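Local coordinates for alpha-n-acetylglucosaminidase family protein (Clostridium perfringens, PDB 4A41), which binds galactose through a family 32 carbohydrate-binding module of a family 89 alpha-N-acetylglucosaminidase, probably helping the hydrolase engage glycans, at residues I99-L104 with V143-V148; P70-L75 with H139-A144. One frame throughout, in Å; residues are numbered along the deposited sequence.

Contact 1: I99-L104 with V143-V148; sequences ITKYEL and VALEGV
Thr100 and Lys101 offer consecutive backbone N-H groups to one acceptor, Glu146 O, with Thr100 N at 2.9 Å and Lys101 N at a longer 3.3 Å from that oxygen. Both donors stand above the same face of the Glu146 carbonyl plane, not on a lone pair. The converse follows at once: Lys101 O takes Leu145 N at 2.8 Å and the straighter but longer bond from Glu146 N. Each of these two carbonyl oxygens is therefore gripped twice. These are two successive classic beta bulges within this F5/8 type C beta-sandwich, and both chains turn a corner there, at Lys101 and at Leu145. Beyond the corner the antiparallel ladder becomes regular, Glu103 and Val143 exchanging a pair of bonds in which Glu103 N lies in the plane of the Val143 carbonyl, on a lone pair.

The Glu146 carboxylate is served by water on both oxygens. One water donates to OE1 and bonds Thr100 OG1; the other donates to OE2 and accepts from Lys101 NZ, carried there on a fully extended chain with CG anti to the backbone N (chi1 -171°). Leu145 CD1 lies against the Glu103 stem, 3.9 Å from Glu103 CG, while Glu103 OE1 is hydrogen-bonded to His105. On the inner face Ile99 CG1 packs on Ala144 CB at 3.9 Å.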
loop_
_atom_site.group_PDB
_atom_site.type_symbol
_atom_site.label_atom_id
_atom_site.label_comp_id
_atom_site.label_asym_id
_atom_site.label_seq_id
_atom_site.Cartn_x
_atom_site.Cartn_y
_atom_site.Cartn_z
ATOM N N ILE A 99 -2.155 7.829 4.795
ATOM C CA ILE A 99 -3.157 6.915 5.318
ATOM C C ILE A 99 -3.141 6.965 6.846
ATOM O O ILE A 99 -2.083 6.804 7.458
ATOM C CB ILE A 99 -2.917 5.479 4.788
ATOM C CG1 ILE A 99 -3.081 5.444 3.281
ATOM C CG2 ILE A 99 -3.854 4.475 5.505
ATOM C CD1 ILE A 99 -2.554 4.154 2.608
ATOM N N THR A 100 -4.308 7.177 7.447
ATOM C CA THR A 100 -4.353 7.348 8.910
ATOM C C THR A 100 -5.170 6.278 9.616
ATOM O O THR A 100 -5.096 6.153 10.837
ATOM C CB THR A 100 -4.884 8.729 9.288
ATOM O OG1 THR A 100 -6.145 8.909 8.650
ATOM C CG2 THR A 100 -3.882 9.827 8.830
ATOM N N LYS A 101 -5.946 5.508 8.859
ATOM C CA LYS A 101 -6.612 4.340 9.437
ATOM C C LYS A 101 -6.543 3.231 8.384
ATOM O O LYS A 101 -6.939 3.418 7.232
ATOM C CB LYS A 101 -8.071 4.656 9.798
ATOM C CG LYS A 101 -8.732 3.530 10.596
ATOM C CD LYS A 101 -10.198 3.835 10.902
ATOM C CE LYS A 101 -10.659 2.863 11.985
ATOM N NZ LYS A 101 -12.053 3.068 12.483
ATOM N N TYR A 102 -6.017 2.073 8.785
ATOM C CA TYR A 102 -5.658 1.026 7.809
ATOM C C TYR A 102 -6.070 -0.354 8.301
ATOM O O TYR A 102 -6.297 -0.572 9.510
ATOM C CB TYR A 102 -4.127 0.999 7.573
ATOM C CG TYR A 102 -3.398 0.562 8.819
ATOM C CD1 TYR A 102 -3.178 -0.801 9.120
ATOM C CD2 TYR A 102 -2.984 1.510 9.743
ATOM C CE1 TYR A 102 -2.542 -1.165 10.336
ATOM C CE2 TYR A 102 -2.353 1.152 10.923
ATOM C CZ TYR A 102 -2.135 -0.166 11.217
ATOM O OH TYR A 102 -1.490 -0.452 12.420
ATOM N N GLU A 103 -6.141 -1.281 7.343
ATOM C CA GLU A 103 -6.076 -2.727 7.615
ATOM C C GLU A 103 -5.031 -3.292 6.671
ATOM O O GLU A 103 -4.854 -2.779 5.541
ATOM C CB GLU A 103 -7.427 -3.394 7.378
ATOM C CG GLU A 103 -8.507 -2.776 8.220
ATOM C CD GLU A 103 -9.811 -3.542 8.203
ATOM O OE1 GLU A 103 -9.969 -4.549 7.462
ATOM O OE2 GLU A 103 -10.717 -3.095 8.935
ATOM N N LEU A 104 -4.356 -4.345 7.111
ATOM C CA LEU A 104 -3.476 -5.131 6.246
ATOM C C LEU A 104 -4.068 -6.523 6.141
ATOM O O LEU A 104 -4.380 -7.145 7.169
ATOM C CB LEU A 104 -2.060 -5.164 6.817
ATOM C CG LEU A 104 -1.040 -5.682 5.801
ATOM C CD1 LEU A 104 -0.681 -4.649 4.722
ATOM C CD2 LEU A 104 0.209 -6.144 6.513
ATOM N N VAL A 143 -5.362 -1.756 2.963
ATOM C CA VAL A 143 -6.685 -1.108 2.889
ATOM C C VAL A 143 -6.598 0.240 3.615
ATOM O O VAL A 143 -6.295 0.333 4.808
ATOM C CB VAL A 143 -7.796 -1.973 3.533
ATOM C CG1 VAL A 143 -9.142 -1.280 3.395
ATOM C CG2 VAL A 143 -7.837 -3.381 2.948
ATOM N N ALA A 144 -6.847 1.302 2.855
ATOM C CA ALA A 144 -6.980 2.665 3.418
ATOM C C ALA A 144 -8.432 2.959 3.784
ATOM O O ALA A 144 -9.264 3.160 2.904
ATOM C CB ALA A 144 -6.487 3.698 2.399
ATOM N N LEU A 145 -8.714 2.933 5.086
ATOM C CA LEU A 145 -10.065 3.226 5.579
ATOM C C LEU A 145 -10.254 4.723 5.633
ATOM O O LEU A 145 -11.351 5.236 5.349
ATOM C CB LEU A 145 -10.272 2.625 6.977
ATOM C CG LEU A 145 -10.239 1.086 7.047
ATOM C CD1 LEU A 145 -10.427 0.596 8.467
ATOM C CD2 LEU A 145 -11.245 0.460 6.101
ATOM N N GLU A 146 -9.184 5.412 6.023
ATOM C CA GLU A 146 -9.173 6.886 6.115
ATOM C C GLU A 146 -7.822 7.405 5.691
ATOM O O GLU A 146 -6.803 6.744 5.950
ATOM C CB GLU A 146 -9.488 7.366 7.538
ATOM C CG GLU A 146 -10.849 6.860 8.024
ATOM C CD GLU A 146 -11.259 7.333 9.405
ATOM O OE1 GLU A 146 -10.509 8.064 10.086
ATOM O OE2 GLU A 146 -12.390 6.972 9.807
ATOM N N GLY A 147 -7.812 8.576 5.052
ATOM C CA GLY A 147 -6.559 9.217 4.689
ATOM C C GLY A 147 -6.745 10.701 4.552
ATOM O O GLY A 147 -7.886 11.177 4.435
ATOM N N VAL A 148 -5.629 11.416 4.534
ATOM C CA VAL A 148 -5.705 12.897 4.542
ATOM C C VAL A 148 -6.457 13.376 3.294
ATOM O O VAL A 148 -6.153 12.990 2.168
ATOM C CB VAL A 148 -4.318 13.526 4.640
ATOM C CG1 VAL A 148 -4.414 15.040 4.400
ATOM C CG2 VAL A 148 -3.674 13.256 6.012
HETATM O O HOH W 1 -8.050 8.631 10.535
HETATM O O HOH W 2 -12.654 5.826 12.260
#

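Contact 2: P70-L75 with H139-A144; sequences PQSITL and HVKLVA
Strands 71-75 and 139-144 run antiparallel, their axes 4.5 Å apart at closest approach and 163° between their directions, with paired N-H and C=O groups linking Gln71 to Ala144, Ile73 to Leu142 and Leu75 to Val140. They are neighbouring inner strands of the five-stranded sheet of a beta-sandwich, the fold of F5/8 type C domains and of family 32 binding modules. Leu75 N to Val140 O is the shortest of the rungs at 2.7 Å, whereas the bond from Gln71 N to Ala144 O, next to the cis-proline Pro70, is weak. Between the rungs, CA-H groups of Ser72 and Thr74 lean on Leu142 O and Val140 O.

One face of the ladder looks into the sandwich. There Ile73 CG2 rests on Leu142 CB at 4.0 Å, in an oblique crossing. The rest of the Ile73 side chain leads away from strand 139-144, because CG1 stands anti to the backbone N (chi1 176°). Leu157 of the opposing sheet packs on Ile73, Leu75 and Leu142 alike.

The other face is built around Lys141. Its methylene chain passes two hydroxyl groups, crossing the Thr74 side chain at a slant: CD lies 3.6 Å from Ser72 OG, and CE lies 3.6 Å from Thr74 OG1. A bend at chi3 (-59°) turns the amino end, which also makes a cation-pi contact with Phe113. Thr74 directs its methyl the other way, meeting the His139 ring at its edge, with Thr74 CG2 4.0 Å from His139 CD2. The ammonium is tied back to the neighbouring strand by one water, which accepts from Lys141 NZ at 3.1 Å and hydrogen-bonds Ser72 OG at 2.7 Å.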
loop_
_atom_site.group_PDB
_atom_site.type_symbol
_atom_site.label_atom_id
_atom_site.label_comp_id
_atom_site.label_asym_id
_atom_site.label_seq_id
_atom_site.Cartn_x
_atom_site.Cartn_y
_atom_site.Cartn_z
ATOM N N PRO A 70 -13.412 3.393 1.617
ATOM C CA PRO A 70 -12.148 2.633 1.504
ATOM C C PRO A 70 -11.711 2.324 0.075
ATOM O O PRO A 70 -12.539 2.109 -0.824
ATOM C CB PRO A 70 -12.451 1.322 2.245
ATOM C CG PRO A 70 -13.629 1.646 3.135
ATOM C CD PRO A 70 -14.452 2.599 2.310
ATOM N N GLN A 71 -10.395 2.379 -0.137
ATOM C CA GLN A 71 -9.815 1.833 -1.333
ATOM C C GLN A 71 -8.545 1.122 -0.880
ATOM O O GLN A 71 -8.084 1.332 0.241
ATOM C CB GLN A 71 -9.432 2.907 -2.344
ATOM C CG GLN A 71 -10.605 3.754 -2.906
ATOM C CD GLN A 71 -11.592 2.988 -3.788
ATOM O OE1 GLN A 71 -11.261 1.968 -4.436
ATOM N NE2 GLN A 71 -12.818 3.510 -3.859
ATOM N N SER A 72 -8.038 0.249 -1.733
ATOM C CA SER A 72 -6.891 -0.588 -1.371
ATOM C C SER A 72 -5.894 -0.759 -2.515
ATOM O O SER A 72 -6.207 -0.522 -3.683
ATOM C CB SER A 72 -7.363 -1.973 -0.906
ATOM O OG SER A 72 -7.971 -2.702 -1.967
ATOM N N ILE A 73 -4.686 -1.201 -2.146
ATOM C CA ILE A 73 -3.641 -1.554 -3.110
ATOM C C ILE A 73 -3.163 -2.953 -2.737
ATOM O O ILE A 73 -2.923 -3.233 -1.562
ATOM C CB ILE A 73 -2.506 -0.486 -3.164
ATOM C CG1 ILE A 73 -1.374 -0.916 -4.104
ATOM C CG2 ILE A 73 -1.914 -0.194 -1.751
ATOM C CD1 ILE A 73 -0.470 0.219 -4.551
ATOM N N THR A 74 -3.060 -3.815 -3.742
ATOM C CA THR A 74 -2.612 -5.203 -3.525
ATOM C C THR A 74 -1.274 -5.440 -4.222
ATOM O O THR A 74 -1.104 -5.096 -5.405
ATOM C CB THR A 74 -3.653 -6.199 -4.072
ATOM O OG1 THR A 74 -4.864 -6.031 -3.347
ATOM C CG2 THR A 74 -3.162 -7.643 -3.890
ATOM N N LEU A 75 -0.342 -6.048 -3.486
ATOM C CA LEU A 75 0.916 -6.487 -4.058
ATOM C C LEU A 75 0.890 -7.997 -4.207
ATOM O O LEU A 75 0.792 -8.723 -3.200
ATOM C CB LEU A 75 2.064 -6.053 -3.137
ATOM C CG LEU A 75 2.108 -4.571 -2.767
ATOM C CD1 LEU A 75 3.357 -4.342 -1.910
ATOM C CD2 LEU A 75 2.056 -3.646 -3.997
ATOM N N HIS A 139 -0.081 -12.662 -1.733
ATOM C CA HIS A 139 -0.575 -11.297 -1.986
ATOM C C HIS A 139 -0.728 -10.606 -0.653
ATOM O O HIS A 139 -1.151 -11.224 0.335
ATOM C CB HIS A 139 -1.977 -11.288 -2.624
ATOM C CG HIS A 139 -2.053 -11.914 -3.981
ATOM N ND1 HIS A 139 -1.906 -13.268 -4.194
ATOM C CD2 HIS A 139 -2.299 -11.367 -5.198
ATOM C CE1 HIS A 139 -2.026 -13.525 -5.484
ATOM N NE2 HIS A 139 -2.254 -12.386 -6.118
ATOM N N VAL A 140 -0.429 -9.306 -0.634
ATOM C CA VAL A 140 -0.652 -8.440 0.514
ATOM C C VAL A 140 -1.448 -7.222 0.080
ATOM O O VAL A 140 -1.104 -6.589 -0.910
ATOM C CB VAL A 140 0.700 -7.981 1.137
ATOM C CG1 VAL A 140 0.485 -7.014 2.308
ATOM C CG2 VAL A 140 1.504 -9.186 1.582
ATOM N N LYS A 141 -2.504 -6.915 0.830
ATOM C CA LYS A 141 -3.414 -5.833 0.478
ATOM C C LYS A 141 -3.400 -4.818 1.612
ATOM O O LYS A 141 -3.693 -5.117 2.787
ATOM C CB LYS A 141 -4.841 -6.348 0.228
ATOM C CG LYS A 141 -5.852 -5.209 -0.013
ATOM C CD LYS A 141 -7.315 -5.682 -0.057
ATOM C CE LYS A 141 -7.572 -6.712 -1.139
ATOM N NZ LYS A 141 -9.066 -6.961 -1.178
ATOM N N LEU A 142 -3.058 -3.593 1.266
ATOM C CA LEU A 142 -3.171 -2.475 2.203
ATOM C C LEU A 142 -4.486 -1.722 1.958
ATOM O O LEU A 142 -4.706 -1.187 0.860
ATOM C CB LEU A 142 -1.992 -1.496 2.083
ATOM C CG LEU A 142 -2.074 -0.258 2.992
ATOM C CD1 LEU A 142 -2.042 -0.607 4.467
ATOM C CD2 LEU A 142 -0.918 0.695 2.616
ATOM N N VAL A 143 -5.362 -1.756 2.963
ATOM C CA VAL A 143 -6.685 -1.108 2.889
ATOM C C VAL A 143 -6.598 0.240 3.615
ATOM O O VAL A 143 -6.295 0.333 4.808
ATOM C CB VAL A 143 -7.796 -1.973 3.533
ATOM C CG1 VAL A 143 -9.142 -1.280 3.395
ATOM C CG2 VAL A 143 -7.837 -3.381 2.948
ATOM N N ALA A 144 -6.847 1.302 2.855
ATOM C CA ALA A 144 -6.980 2.665 3.418
ATOM C C ALA A 144 -8.432 2.959 3.784
ATOM O O ALA A 144 -9.264 3.160 2.904
ATOM C CB ALA A 144 -6.487 3.698 2.399
HETATM O O HOH W 3 -10.282 -4.080 -1.475
#

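Contacts 1 and 2 lie with their centres 9 Å apart and share strand 139-144, which pairs with 71-77 along one edge and with 102-107 along the other in the same five-stranded sheet. Along the chain the order is 70-75, 99-104, then 139-148, so the late strand enters between two earlier ones. Val143 and Ala144 belong to both contacts, and Leu104 CD1 packs on Val140 CG1 at 3.6 Å. From this shared strand the chain passes through the bulged corner of contact 1 toward the galactose end, where Val148 lies about 8 Å from the sugar by its side chain. The chain then runs on to Phe151, one of the residues that line the galactose pocket.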